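Local coordinates for protein STN1 (Saccharomyces cerevisiae, PDB 3KEY) that regulates telomere length and protects chromosome ends, restraining telomerase loading through its interaction with CDC13, at residues 156-162 / 173-179; 96-102 / 138-142; 28-34 / 60-64. One frame throughout, in Å; residues are numbered along the deposited sequence.

Interaction 1: 156-162 / 173-179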
loop_
_atom_site.group_PDB
_atom_site.type_symbol
_atom_site.label_atom_id
_atom_site.label_comp_id
_atom_site.label_asym_id
_atom_site.label_seq_id
_atom_site.Cartn_x
_atom_site.Cartn_y
_atom_site.Cartn_z
ATOM N N ASN A 156 9.420 -13.302 -13.452
ATOM C CA ASN A 156 9.405 -13.329 -11.977
ATOM C C ASN A 156 10.021 -12.056 -11.395
ATOM O O ASN A 156 10.724 -11.318 -12.092
ATOM C CB ASN A 156 10.207 -14.521 -11.431
ATOM C CG ASN A 156 9.478 -15.841 -11.579
ATOM O OD1 ASN A 156 8.366 -16.008 -11.075
ATOM N ND2 ASN A 156 10.107 -16.791 -12.268
ATOM N N TRP A 157 9.764 -11.816 -10.112
ATOM C CA TRP A 157 10.312 -10.650 -9.424
ATOM C C TRP A 157 10.482 -10.924 -7.935
ATOM O O TRP A 157 9.794 -11.769 -7.374
ATOM C CB TRP A 157 9.404 -9.417 -9.596
ATOM C CG TRP A 157 8.018 -9.574 -9.030
ATOM C CD1 TRP A 157 6.895 -9.967 -9.706
ATOM C CD2 TRP A 157 7.618 -9.380 -7.665
ATOM N NE1 TRP A 157 5.823 -10.030 -8.845
ATOM C CE2 TRP A 157 6.236 -9.675 -7.590
ATOM C CE3 TRP A 157 8.294 -8.985 -6.499
ATOM C CZ2 TRP A 157 5.513 -9.592 -6.385
ATOM C CZ3 TRP A 157 7.579 -8.903 -5.301
ATOM C CH2 TRP A 157 6.198 -9.205 -5.258
ATOM N N TRP A 158 11.411 -10.209 -7.309
ATOM C CA TRP A 158 11.661 -10.325 -5.875
ATOM C C TRP A 158 12.089 -8.945 -5.383
ATOM O O TRP A 158 12.636 -8.145 -6.148
ATOM C CB TRP A 158 12.808 -11.299 -5.574
ATOM C CG TRP A 158 12.610 -12.704 -6.055
ATOM C CD1 TRP A 158 12.200 -13.779 -5.314
ATOM C CD2 TRP A 158 12.860 -13.196 -7.376
ATOM N NE1 TRP A 158 12.187 -14.916 -6.096
ATOM C CE2 TRP A 158 12.588 -14.586 -7.366
ATOM C CE3 TRP A 158 13.288 -12.598 -8.572
ATOM C CZ2 TRP A 158 12.733 -15.390 -8.504
ATOM C CZ3 TRP A 158 13.435 -13.398 -9.708
ATOM C CH2 TRP A 158 13.156 -14.785 -9.662
ATOM N N ILE A 159 11.842 -8.673 -4.108
ATOM C CA ILE A 159 12.256 -7.417 -3.513
ATOM C C ILE A 159 13.066 -7.731 -2.260
ATOM O O ILE A 159 12.584 -8.433 -1.369
ATOM C CB ILE A 159 11.051 -6.532 -3.125
ATOM C CG1 ILE A 159 10.269 -6.138 -4.382
ATOM C CG2 ILE A 159 11.539 -5.285 -2.372
ATOM C CD1 ILE A 159 9.082 -5.217 -4.097
ATOM N N ASP A 160 14.301 -7.231 -2.211
ATOM C CA ASP A 160 15.180 -7.417 -1.054
ATOM C C ASP A 160 15.324 -6.098 -0.307
ATOM O O ASP A 160 15.125 -5.027 -0.879
ATOM C CB ASP A 160 16.586 -7.852 -1.478
ATOM C CG ASP A 160 16.669 -9.322 -1.819
ATOM O OD1 ASP A 160 15.703 -10.058 -1.548
ATOM O OD2 ASP A 160 17.714 -9.741 -2.352
ATOM N N LEU A 161 15.677 -6.175 0.971
ATOM C CA LEU A 161 15.893 -4.968 1.754
ATOM C C LEU A 161 17.391 -4.693 1.730
ATOM O O LEU A 161 18.195 -5.614 1.894
ATOM C CB LEU A 161 15.427 -5.152 3.199
ATOM C CG LEU A 161 13.925 -5.284 3.448
ATOM C CD1 LEU A 161 13.669 -5.270 4.950
ATOM C CD2 LEU A 161 13.180 -4.143 2.779
ATOM N N ASP A 162 17.768 -3.436 1.516
ATOM C CA ASP A 162 19.178 -3.074 1.471
ATOM C C ASP A 162 19.648 -2.457 2.782
ATOM O O ASP A 162 20.796 -2.028 2.895
ATOM C CB ASP A 162 19.446 -2.104 0.315
ATOM C CG ASP A 162 19.085 -2.695 -1.030
ATOM O OD1 ASP A 162 18.997 -3.936 -1.135
ATOM O OD2 ASP A 162 18.896 -1.917 -1.993
ATOM N N GLY A 173 16.883 1.679 1.675
ATOM C CA GLY A 173 16.256 1.396 0.397
ATOM C C GLY A 173 15.918 -0.064 0.164
ATOM O O GLY A 173 16.058 -0.896 1.060
ATOM N N ILE A 174 15.456 -0.368 -1.046
ATOM C CA ILE A 174 15.098 -1.726 -1.411
ATOM C C ILE A 174 15.850 -2.110 -2.682
ATOM O O ILE A 174 16.368 -1.247 -3.401
ATOM C CB ILE A 174 13.565 -1.871 -1.637
ATOM C CG1 ILE A 174 13.109 -1.017 -2.819
ATOM C CG2 ILE A 174 12.815 -1.438 -0.376
ATOM C CD1 ILE A 174 11.621 -1.164 -3.130
ATOM N N LEU A 175 15.917 -3.406 -2.946
ATOM C CA LEU A 175 16.610 -3.908 -4.115
ATOM C C LEU A 175 15.612 -4.718 -4.931
ATOM O O LEU A 175 15.069 -5.723 -4.455
ATOM C CB LEU A 175 17.796 -4.775 -3.669
ATOM C CG LEU A 175 18.819 -5.249 -4.706
ATOM C CD1 LEU A 175 19.587 -4.046 -5.237
ATOM C CD2 LEU A 175 19.783 -6.264 -4.073
ATOM N N LEU A 176 15.349 -4.264 -6.150
ATOM C CA LEU A 176 14.412 -4.948 -7.032
ATOM C C LEU A 176 15.118 -5.978 -7.913
ATOM O O LEU A 176 16.121 -5.677 -8.560
ATOM C CB LEU A 176 13.689 -3.936 -7.925
ATOM C CG LEU A 176 12.994 -2.755 -7.234
ATOM C CD1 LEU A 176 12.522 -1.778 -8.298
ATOM C CD2 LEU A 176 11.809 -3.239 -6.384
ATOM N N HIS A 177 14.595 -7.197 -7.927
ATOM C CA HIS A 177 15.148 -8.259 -8.767
ATOM C C HIS A 177 14.099 -8.581 -9.812
ATOM O O HIS A 177 12.943 -8.841 -9.474
ATOM C CB HIS A 177 15.439 -9.530 -7.959
ATOM C CG HIS A 177 16.534 -9.371 -6.954
ATOM N ND1 HIS A 177 16.296 -9.021 -5.638
ATOM C CD2 HIS A 177 17.876 -9.486 -7.077
ATOM C CE1 HIS A 177 17.447 -8.930 -4.997
ATOM N NE2 HIS A 177 18.422 -9.207 -5.846
ATOM N N LEU A 178 14.494 -8.557 -11.079
ATOM C CA LEU A 178 13.564 -8.850 -12.162
ATOM C C LEU A 178 14.124 -9.959 -13.049
ATOM O O LEU A 178 15.307 -9.956 -13.397
ATOM C CB LEU A 178 13.312 -7.589 -13.006
ATOM C CG LEU A 178 12.855 -6.335 -12.251
ATOM C CD1 LEU A 178 12.783 -5.132 -13.214
ATOM C CD2 LEU A 178 11.500 -6.598 -11.598
ATOM N N GLU A 179 13.276 -10.923 -13.385
ATOM C CA GLU A 179 13.676 -12.014 -14.264
ATOM C C GLU A 179 12.766 -11.884 -15.487
ATOM O O GLU A 179 11.548 -11.742 -15.353
ATOM C CB GLU A 179 13.476 -13.371 -13.586
ATOM C CG GLU A 179 13.715 -14.551 -14.523
ATOM C CD GLU A 179 13.593 -15.906 -13.831
ATOM O OE1 GLU A 179 12.697 -16.067 -12.976
ATOM O OE2 GLU A 179 14.386 -16.811 -14.160
#
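N156 and E179 face each other across two antiparallel strands and are joined three times. Their backbones form both bonds of a hydrogen-bonded pair, and the N156 side-chain amide adds a third: ND2 gives a hydrogen to E179 OE1 at 2.8 Å, the carboxylate oxygen lying in the amide plane and being met nearly along its C-O axis. The two side chains run side by side; with CG of E179 trans to the amide nitrogen (chi1 173°), its extended stem carries the carboxylate to the amide. N156 OD1 is engaged too, weakly, by K147 NZ. The same two-bond pattern recurs at W158 with H177 and at D160 with L175, where L175 N reaches D160 O at 2.7 Å; one further bond runs from D162 N to G173 O at 3.1 Å. These are the two strands of the wing hairpin in the second winged helix-turn-helix domain. At the non-hydrogen-bonded pairs, CA-H groups of W157 and I159 lean on carbonyls already bonded, W157 CA lying 3.2 Å from H177 O. The other edge of 173-179 is hydrogen-bonded through its backbone to strand 113-117, I174 with V116 and L176 with G114. Apolar residues suit the face turned to helices 132-149 and 90-108: I159 CG1 meets L176 CD2 at 3.8 Å, and CB of W157 rests on L178 CD2 while its indole leads away to K140 and L143. On the other face, the W158 ring offers its edge to E179 OE1, 3.6 Å from CH2.

Interaction 2: 96-102 / 138-142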
loop_
_atom_site.group_PDB
_atom_site.type_symbol
_atom_site.label_atom_id
_atom_site.label_comp_id
_atom_site.label_asym_id
_atom_site.label_seq_id
_atom_site.Cartn_x
_atom_site.Cartn_y
_atom_site.Cartn_z
ATOM N N PHE A 96 2.450 5.299 -6.321
ATOM C CA PHE A 96 2.155 4.275 -7.309
ATOM C C PHE A 96 2.640 4.697 -8.691
ATOM O O PHE A 96 3.169 3.877 -9.436
ATOM C CB PHE A 96 0.656 3.973 -7.336
ATOM C CG PHE A 96 0.295 2.703 -6.632
ATOM C CD1 PHE A 96 0.315 1.490 -7.313
ATOM C CD2 PHE A 96 -0.017 2.711 -5.275
ATOM C CE1 PHE A 96 0.032 0.294 -6.659
ATOM C CE2 PHE A 96 -0.301 1.521 -4.602
ATOM C CZ PHE A 96 -0.278 0.308 -5.296
ATOM N N GLU A 97 2.449 5.967 -9.039
ATOM C CA GLU A 97 2.909 6.455 -10.333
ATOM C C GLU A 97 4.423 6.296 -10.384
ATOM O O GLU A 97 4.970 5.759 -11.349
ATOM C CB GLU A 97 2.534 7.925 -10.529
ATOM C CG GLU A 97 1.239 8.139 -11.300
ATOM C CD GLU A 97 0.896 9.612 -11.480
ATOM O OE1 GLU A 97 1.801 10.402 -11.846
ATOM O OE2 GLU A 97 -0.281 9.974 -11.262
ATOM N N TYR A 98 5.095 6.756 -9.326
ATOM C CA TYR A 98 6.547 6.652 -9.235
ATOM C C TYR A 98 7.033 5.200 -9.433
ATOM O O TYR A 98 7.945 4.943 -10.225
ATOM C CB TYR A 98 6.998 7.191 -7.877
ATOM C CG TYR A 98 8.489 7.132 -7.624
ATOM C CD1 TYR A 98 9.103 5.950 -7.200
ATOM C CD2 TYR A 98 9.282 8.272 -7.780
ATOM C CE1 TYR A 98 10.475 5.907 -6.932
ATOM C CE2 TYR A 98 10.651 8.243 -7.515
ATOM C CZ TYR A 98 11.241 7.062 -7.089
ATOM O OH TYR A 98 12.590 7.042 -6.799
ATOM N N ALA A 99 6.426 4.257 -8.715
ATOM C CA ALA A 99 6.811 2.853 -8.832
ATOM C C ALA A 99 6.565 2.311 -10.248
ATOM O O ALA A 99 7.424 1.640 -10.816
ATOM C CB ALA A 99 6.051 2.015 -7.807
ATOM N N GLU A 100 5.392 2.595 -10.810
ATOM C CA GLU A 100 5.063 2.133 -12.162
ATOM C C GLU A 100 6.094 2.613 -13.193
ATOM O O GLU A 100 6.523 1.845 -14.056
ATOM C CB GLU A 100 3.684 2.641 -12.578
ATOM C CG GLU A 100 2.514 1.895 -11.976
ATOM C CD GLU A 100 1.294 2.790 -11.830
ATOM O OE1 GLU A 100 1.115 3.691 -12.680
ATOM O OE2 GLU A 100 0.516 2.592 -10.871
ATOM N N LYS A 101 6.476 3.883 -13.104
ATOM C CA LYS A 101 7.456 4.450 -14.026
ATOM C C LYS A 101 8.829 3.817 -13.834
ATOM O O LYS A 101 9.515 3.503 -14.807
ATOM C CB LYS A 101 7.571 5.965 -13.828
ATOM C CG LYS A 101 6.360 6.751 -14.316
ATOM C CD LYS A 101 6.480 8.228 -13.934
ATOM C CE LYS A 101 5.264 9.037 -14.378
ATOM N NZ LYS A 101 5.310 10.433 -13.834
ATOM N N ARG A 102 9.232 3.639 -12.575
ATOM C CA ARG A 102 10.531 3.041 -12.284
ATOM C C ARG A 102 10.600 1.629 -12.855
ATOM O O ARG A 102 11.554 1.278 -13.546
ATOM C CB ARG A 102 10.781 3.003 -10.773
ATOM C CG ARG A 102 12.049 2.249 -10.366
ATOM C CD ARG A 102 13.248 2.762 -11.134
ATOM N NE ARG A 102 13.386 4.204 -10.969
ATOM C CZ ARG A 102 14.161 4.788 -10.059
ATOM N NH1 ARG A 102 14.892 4.058 -9.222
ATOM N NH2 ARG A 102 14.183 6.112 -9.975
ATOM N N VAL A 138 4.095 -0.854 -2.020
ATOM C CA VAL A 138 3.677 -0.235 -3.271
ATOM C C VAL A 138 4.313 -0.981 -4.453
ATOM O O VAL A 138 3.627 -1.325 -5.423
ATOM C CB VAL A 138 4.055 1.270 -3.320
ATOM C CG1 VAL A 138 3.762 1.843 -4.713
ATOM C CG2 VAL A 138 3.249 2.030 -2.268
ATOM N N PHE A 139 5.612 -1.256 -4.362
ATOM C CA PHE A 139 6.295 -1.967 -5.441
ATOM C C PHE A 139 5.784 -3.398 -5.622
ATOM O O PHE A 139 5.665 -3.868 -6.755
ATOM C CB PHE A 139 7.821 -1.949 -5.238
ATOM C CG PHE A 139 8.483 -0.700 -5.782
ATOM C CD1 PHE A 139 8.530 0.468 -5.027
ATOM C CD2 PHE A 139 9.001 -0.682 -7.079
ATOM C CE1 PHE A 139 9.081 1.642 -5.553
ATOM C CE2 PHE A 139 9.555 0.481 -7.619
ATOM C CZ PHE A 139 9.594 1.649 -6.854
ATOM N N LYS A 140 5.466 -4.087 -4.524
ATOM C CA LYS A 140 4.932 -5.443 -4.638
ATOM C C LYS A 140 3.639 -5.439 -5.467
ATOM O O LYS A 140 3.467 -6.260 -6.375
ATOM C CB LYS A 140 4.657 -6.043 -3.252
ATOM C CG LYS A 140 5.900 -6.596 -2.557
ATOM C CD LYS A 140 5.575 -7.215 -1.198
ATOM C CE LYS A 140 6.805 -7.906 -0.597
ATOM N NZ LYS A 140 6.508 -8.480 0.754
ATOM N N GLU A 141 2.733 -4.514 -5.155
ATOM C CA GLU A 141 1.473 -4.407 -5.884
ATOM C C GLU A 141 1.680 -4.073 -7.367
ATOM O O GLU A 141 1.033 -4.657 -8.238
ATOM C CB GLU A 141 0.575 -3.347 -5.251
ATOM C CG GLU A 141 -0.595 -3.918 -4.499
ATOM C CD GLU A 141 -1.275 -5.052 -5.261
ATOM O OE1 GLU A 141 -1.761 -4.841 -6.406
ATOM O OE2 GLU A 141 -1.314 -6.159 -4.710
ATOM N N CYS A 142 2.562 -3.123 -7.654
ATOM C CA CYS A 142 2.833 -2.761 -9.040
ATOM C C CYS A 142 3.462 -3.931 -9.789
ATOM O O CYS A 142 3.076 -4.230 -10.917
ATOM C CB CYS A 142 3.761 -1.551 -9.107
ATOM S SG CYS A 142 2.992 -0.048 -8.507
#
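A99 on F139 and V138 on F96 make two CH-pi contacts, a small aliphatic group lying over a ring face in each. A99 sets its methyl squarely over the centre of the F139 ring, CB 3.7 Å from the centroid and 11° off the normal; a residue this small lets the ring lie almost against the helix backbone, its CZ 3.6 Å from A99 CA. In the reciprocal contact, V138 CG1 stands over the F96 ring, 4.0 Å from its centroid. Trans to the backbone nitrogen (chi1 173°), this methyl reaches both the ring and A99 CB.

Sulfur supplies the second kind of contact. C142 SG approaches the F96 ring obliquely, 3.3 Å from CD1, and the small thiol also packs on A99 CB, 3.8 Å away. The axes of segments 96-102 and 138-142 approach to 9.3 Å at 56°.

At the ring edges lie aliphatic carbons: E141 CB by F96 and R102 CG by F139. The charged ends of both residues lead away, so their aliphatic stems serve the interface. Helix 6-16 adds L15 to F96. Cohesion in this core of the second winged-helix domain therefore rests on dispersion and shape, with a methyl over a face of each ring and the cysteine sulfur beside F96.

Interaction 3: 28-34 / 60-64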
loop_
_atom_site.group_PDB
_atom_site.type_symbol
_atom_site.label_atom_id
_atom_site.label_comp_id
_atom_site.label_asym_id
_atom_site.label_seq_id
_atom_site.Cartn_x
_atom_site.Cartn_y
_atom_site.Cartn_z
ATOM N N TYR A 28 -15.393 4.968 5.662
ATOM C CA TYR A 28 -15.971 3.881 6.442
ATOM C C TYR A 28 -17.308 3.388 5.890
ATOM O O TYR A 28 -17.718 2.262 6.169
ATOM C CB TYR A 28 -16.146 4.338 7.886
ATOM C CG TYR A 28 -16.523 3.241 8.851
ATOM C CD1 TYR A 28 -17.857 3.015 9.201
ATOM C CD2 TYR A 28 -15.544 2.458 9.451
ATOM C CE1 TYR A 28 -18.200 2.031 10.139
ATOM C CE2 TYR A 28 -15.872 1.475 10.383
ATOM C CZ TYR A 28 -17.199 1.271 10.725
ATOM O OH TYR A 28 -17.513 0.330 11.670
ATOM N N LYS A 29 -17.978 4.225 5.103
ATOM C CA LYS A 29 -19.267 3.862 4.520
ATOM C C LYS A 29 -19.154 3.033 3.236
ATOM O O LYS A 29 -20.154 2.494 2.756
ATOM C CB LYS A 29 -20.094 5.123 4.233
ATOM C CG LYS A 29 -20.519 5.886 5.477
ATOM C CD LYS A 29 -21.304 7.135 5.111
ATOM C CE LYS A 29 -21.674 7.941 6.352
ATOM N NZ LYS A 29 -22.359 9.220 5.999
ATOM N N LEU A 30 -17.954 2.941 2.674
ATOM C CA LEU A 30 -17.759 2.171 1.448
ATOM C C LEU A 30 -17.909 0.675 1.695
ATOM O O LEU A 30 -17.349 0.127 2.653
ATOM C CB LEU A 30 -16.381 2.465 0.843
ATOM C CG LEU A 30 -16.179 3.902 0.346
ATOM C CD1 LEU A 30 -14.774 4.067 -0.220
ATOM C CD2 LEU A 30 -17.216 4.219 -0.722
ATOM N N LYS A 31 -18.672 0.021 0.823
ATOM C CA LYS A 31 -18.925 -1.415 0.934
ATOM C C LYS A 31 -17.632 -2.207 1.045
ATOM O O LYS A 31 -17.461 -3.005 1.968
ATOM C CB LYS A 31 -19.735 -1.914 -0.270
ATOM C CG LYS A 31 -20.163 -3.371 -0.157
ATOM C CD LYS A 31 -21.047 -3.804 -1.321
ATOM C CE LYS A 31 -21.558 -5.229 -1.113
ATOM N NZ LYS A 31 -22.468 -5.695 -2.205
ATOM N N GLU A 32 -16.724 -1.980 0.100
ATOM C CA GLU A 32 -15.438 -2.665 0.092
ATOM C C GLU A 32 -14.690 -2.486 1.412
ATOM O O GLU A 32 -14.043 -3.417 1.897
ATOM C CB GLU A 32 -14.569 -2.159 -1.063
ATOM C CG GLU A 32 -14.718 -2.954 -2.352
ATOM C CD GLU A 32 -13.751 -2.494 -3.434
ATOM O OE1 GLU A 32 -13.938 -1.377 -3.968
ATOM O OE2 GLU A 32 -12.797 -3.244 -3.747
ATOM N N VAL A 33 -14.777 -1.291 1.991
ATOM C CA VAL A 33 -14.100 -1.022 3.255
ATOM C C VAL A 33 -14.741 -1.817 4.396
ATOM O O VAL A 33 -14.039 -2.394 5.225
ATOM C CB VAL A 33 -14.117 0.492 3.600
ATOM C CG1 VAL A 33 -13.495 0.728 4.970
ATOM C CG2 VAL A 33 -13.343 1.271 2.540
ATOM N N ARG A 34 -16.070 -1.855 4.438
ATOM C CA ARG A 34 -16.752 -2.608 5.488
ATOM C C ARG A 34 -16.350 -4.090 5.469
ATOM O O ARG A 34 -16.193 -4.704 6.522
ATOM C CB ARG A 34 -18.279 -2.479 5.352
ATOM C CG ARG A 34 -18.837 -1.095 5.685
ATOM C CD ARG A 34 -18.260 -0.557 6.998
ATOM N NE ARG A 34 -18.485 -1.441 8.144
ATOM C CZ ARG A 34 -19.654 -1.592 8.763
ATOM N NH1 ARG A 34 -20.721 -0.914 8.354
ATOM N NH2 ARG A 34 -19.757 -2.422 9.796
ATOM N N GLU A 60 -15.232 -3.278 15.223
ATOM C CA GLU A 60 -15.106 -2.851 13.827
ATOM C C GLU A 60 -14.507 -1.444 13.729
ATOM O O GLU A 60 -13.641 -1.176 12.889
ATOM C CB GLU A 60 -16.472 -2.859 13.127
ATOM C CG GLU A 60 -17.058 -4.247 12.883
ATOM C CD GLU A 60 -18.403 -4.189 12.185
ATOM O OE1 GLU A 60 -19.292 -3.468 12.679
ATOM O OE2 GLU A 60 -18.578 -4.861 11.144
ATOM N N LYS A 61 -14.975 -0.541 14.584
ATOM C CA LYS A 61 -14.458 0.817 14.577
ATOM C C LYS A 61 -12.989 0.815 14.994
ATOM O O LYS A 61 -12.198 1.611 14.495
ATOM C CB LYS A 61 -15.314 1.701 15.482
ATOM C CG LYS A 61 -16.677 1.965 14.854
ATOM C CD LYS A 61 -17.631 2.713 15.758
ATOM C CE LYS A 61 -18.939 2.988 15.014
ATOM N NZ LYS A 61 -19.928 3.710 15.865
ATOM N N GLU A 62 -12.620 -0.104 15.883
ATOM C CA GLU A 62 -11.233 -0.221 16.320
ATOM C C GLU A 62 -10.381 -0.818 15.186
ATOM O O GLU A 62 -9.215 -0.447 15.005
ATOM C CB GLU A 62 -11.149 -1.105 17.567
ATOM C CG GLU A 62 -9.738 -1.453 17.998
ATOM C CD GLU A 62 -9.697 -2.226 19.315
ATOM O OE1 GLU A 62 -8.614 -2.747 19.660
ATOM O OE2 GLU A 62 -10.740 -2.305 20.007
ATOM N N ALA A 63 -10.971 -1.734 14.420
ATOM C CA ALA A 63 -10.263 -2.362 13.307
ATOM C C ALA A 63 -9.984 -1.327 12.224
ATOM O O ALA A 63 -8.884 -1.267 11.674
ATOM C CB ALA A 63 -11.095 -3.513 12.720
ATOM N N PHE A 64 -11.001 -0.524 11.923
ATOM C CA PHE A 64 -10.907 0.513 10.908
ATOM C C PHE A 64 -9.825 1.527 11.275
ATOM O O PHE A 64 -9.040 1.941 10.427
ATOM C CB PHE A 64 -12.258 1.208 10.771
ATOM C CG PHE A 64 -12.253 2.372 9.829
ATOM C CD1 PHE A 64 -11.998 2.190 8.476
ATOM C CD2 PHE A 64 -12.526 3.654 10.294
ATOM C CE1 PHE A 64 -12.019 3.268 7.598
ATOM C CE2 PHE A 64 -12.550 4.741 9.420
ATOM C CZ PHE A 64 -12.295 4.543 8.068
#
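In the first winged helix-turn-helix domain, the start of helix 31-47 and the turn before it pack against helix 56-73 through an edge-to-face aromatic pair and a salt bridge. Y28 turns the edge of its ring to the face of F64, with centroids 4.8 Å apart and planes at 72°. The touching atom is Y28 CD2, 3.3 Å from F64 CG and offset toward the rim. The tyrosine ring is sent across helix 56-73 because its CG lies opposite the backbone N (chi1 -170°), while its CB sits over the same phenyl ring as a CH-pi partner. V33 CG1 adds a branched aliphatic contact at F64 CE1, 3.9 Å away.

Farther along, Y28 OH reaches the stems of E60 and K61, 3.7 Å from E60 CB; this buried hydroxyl has no polar partner in the model. R34 then passes over the tyrosine, its CD above one ring face. Bends at chi2 and chi3 bring NH2 to the carboxylate of E60, 3.0 Å from OE2 and 3.1 Å from OE1, with the two flat groups 72° apart. A long, flexible arginine suits this reach, and the charge partner is appropriate for the buried glutamate, whose OE2 is also hydrogen-bonded by T38 OG1.

V33 and F64 both meet L27 of helix 24-28, and V33 also packs on I13 of helix 6-16, while E60 packs on V37 and A41 of helix 31-47.

Overall arrangement
In chain order, interaction 3 closes first, then interaction 2, then interaction 1. The first winged helix-turn-helix domain holds interaction 3; the second holds the other two. Interactions 1 and 2 have centres about 13 Å apart and touch directly; helix 132-149 is followed by strand 154-161 and packs against the hairpin, I159 CD1 on F139 CB and L176 CD1 on F139 CE2. F139 thus belongs to both the helix pair and the hairpin face carrying I159 and L176. Interaction 3 lies across the chain's centre, about 26 Å from interaction 2 and about 33 Å from interaction 1, centre to centre, touching neither. Helix 6-16 meets both F96 and V33, linking the halves of a region that seems to mediate telomere-specific function.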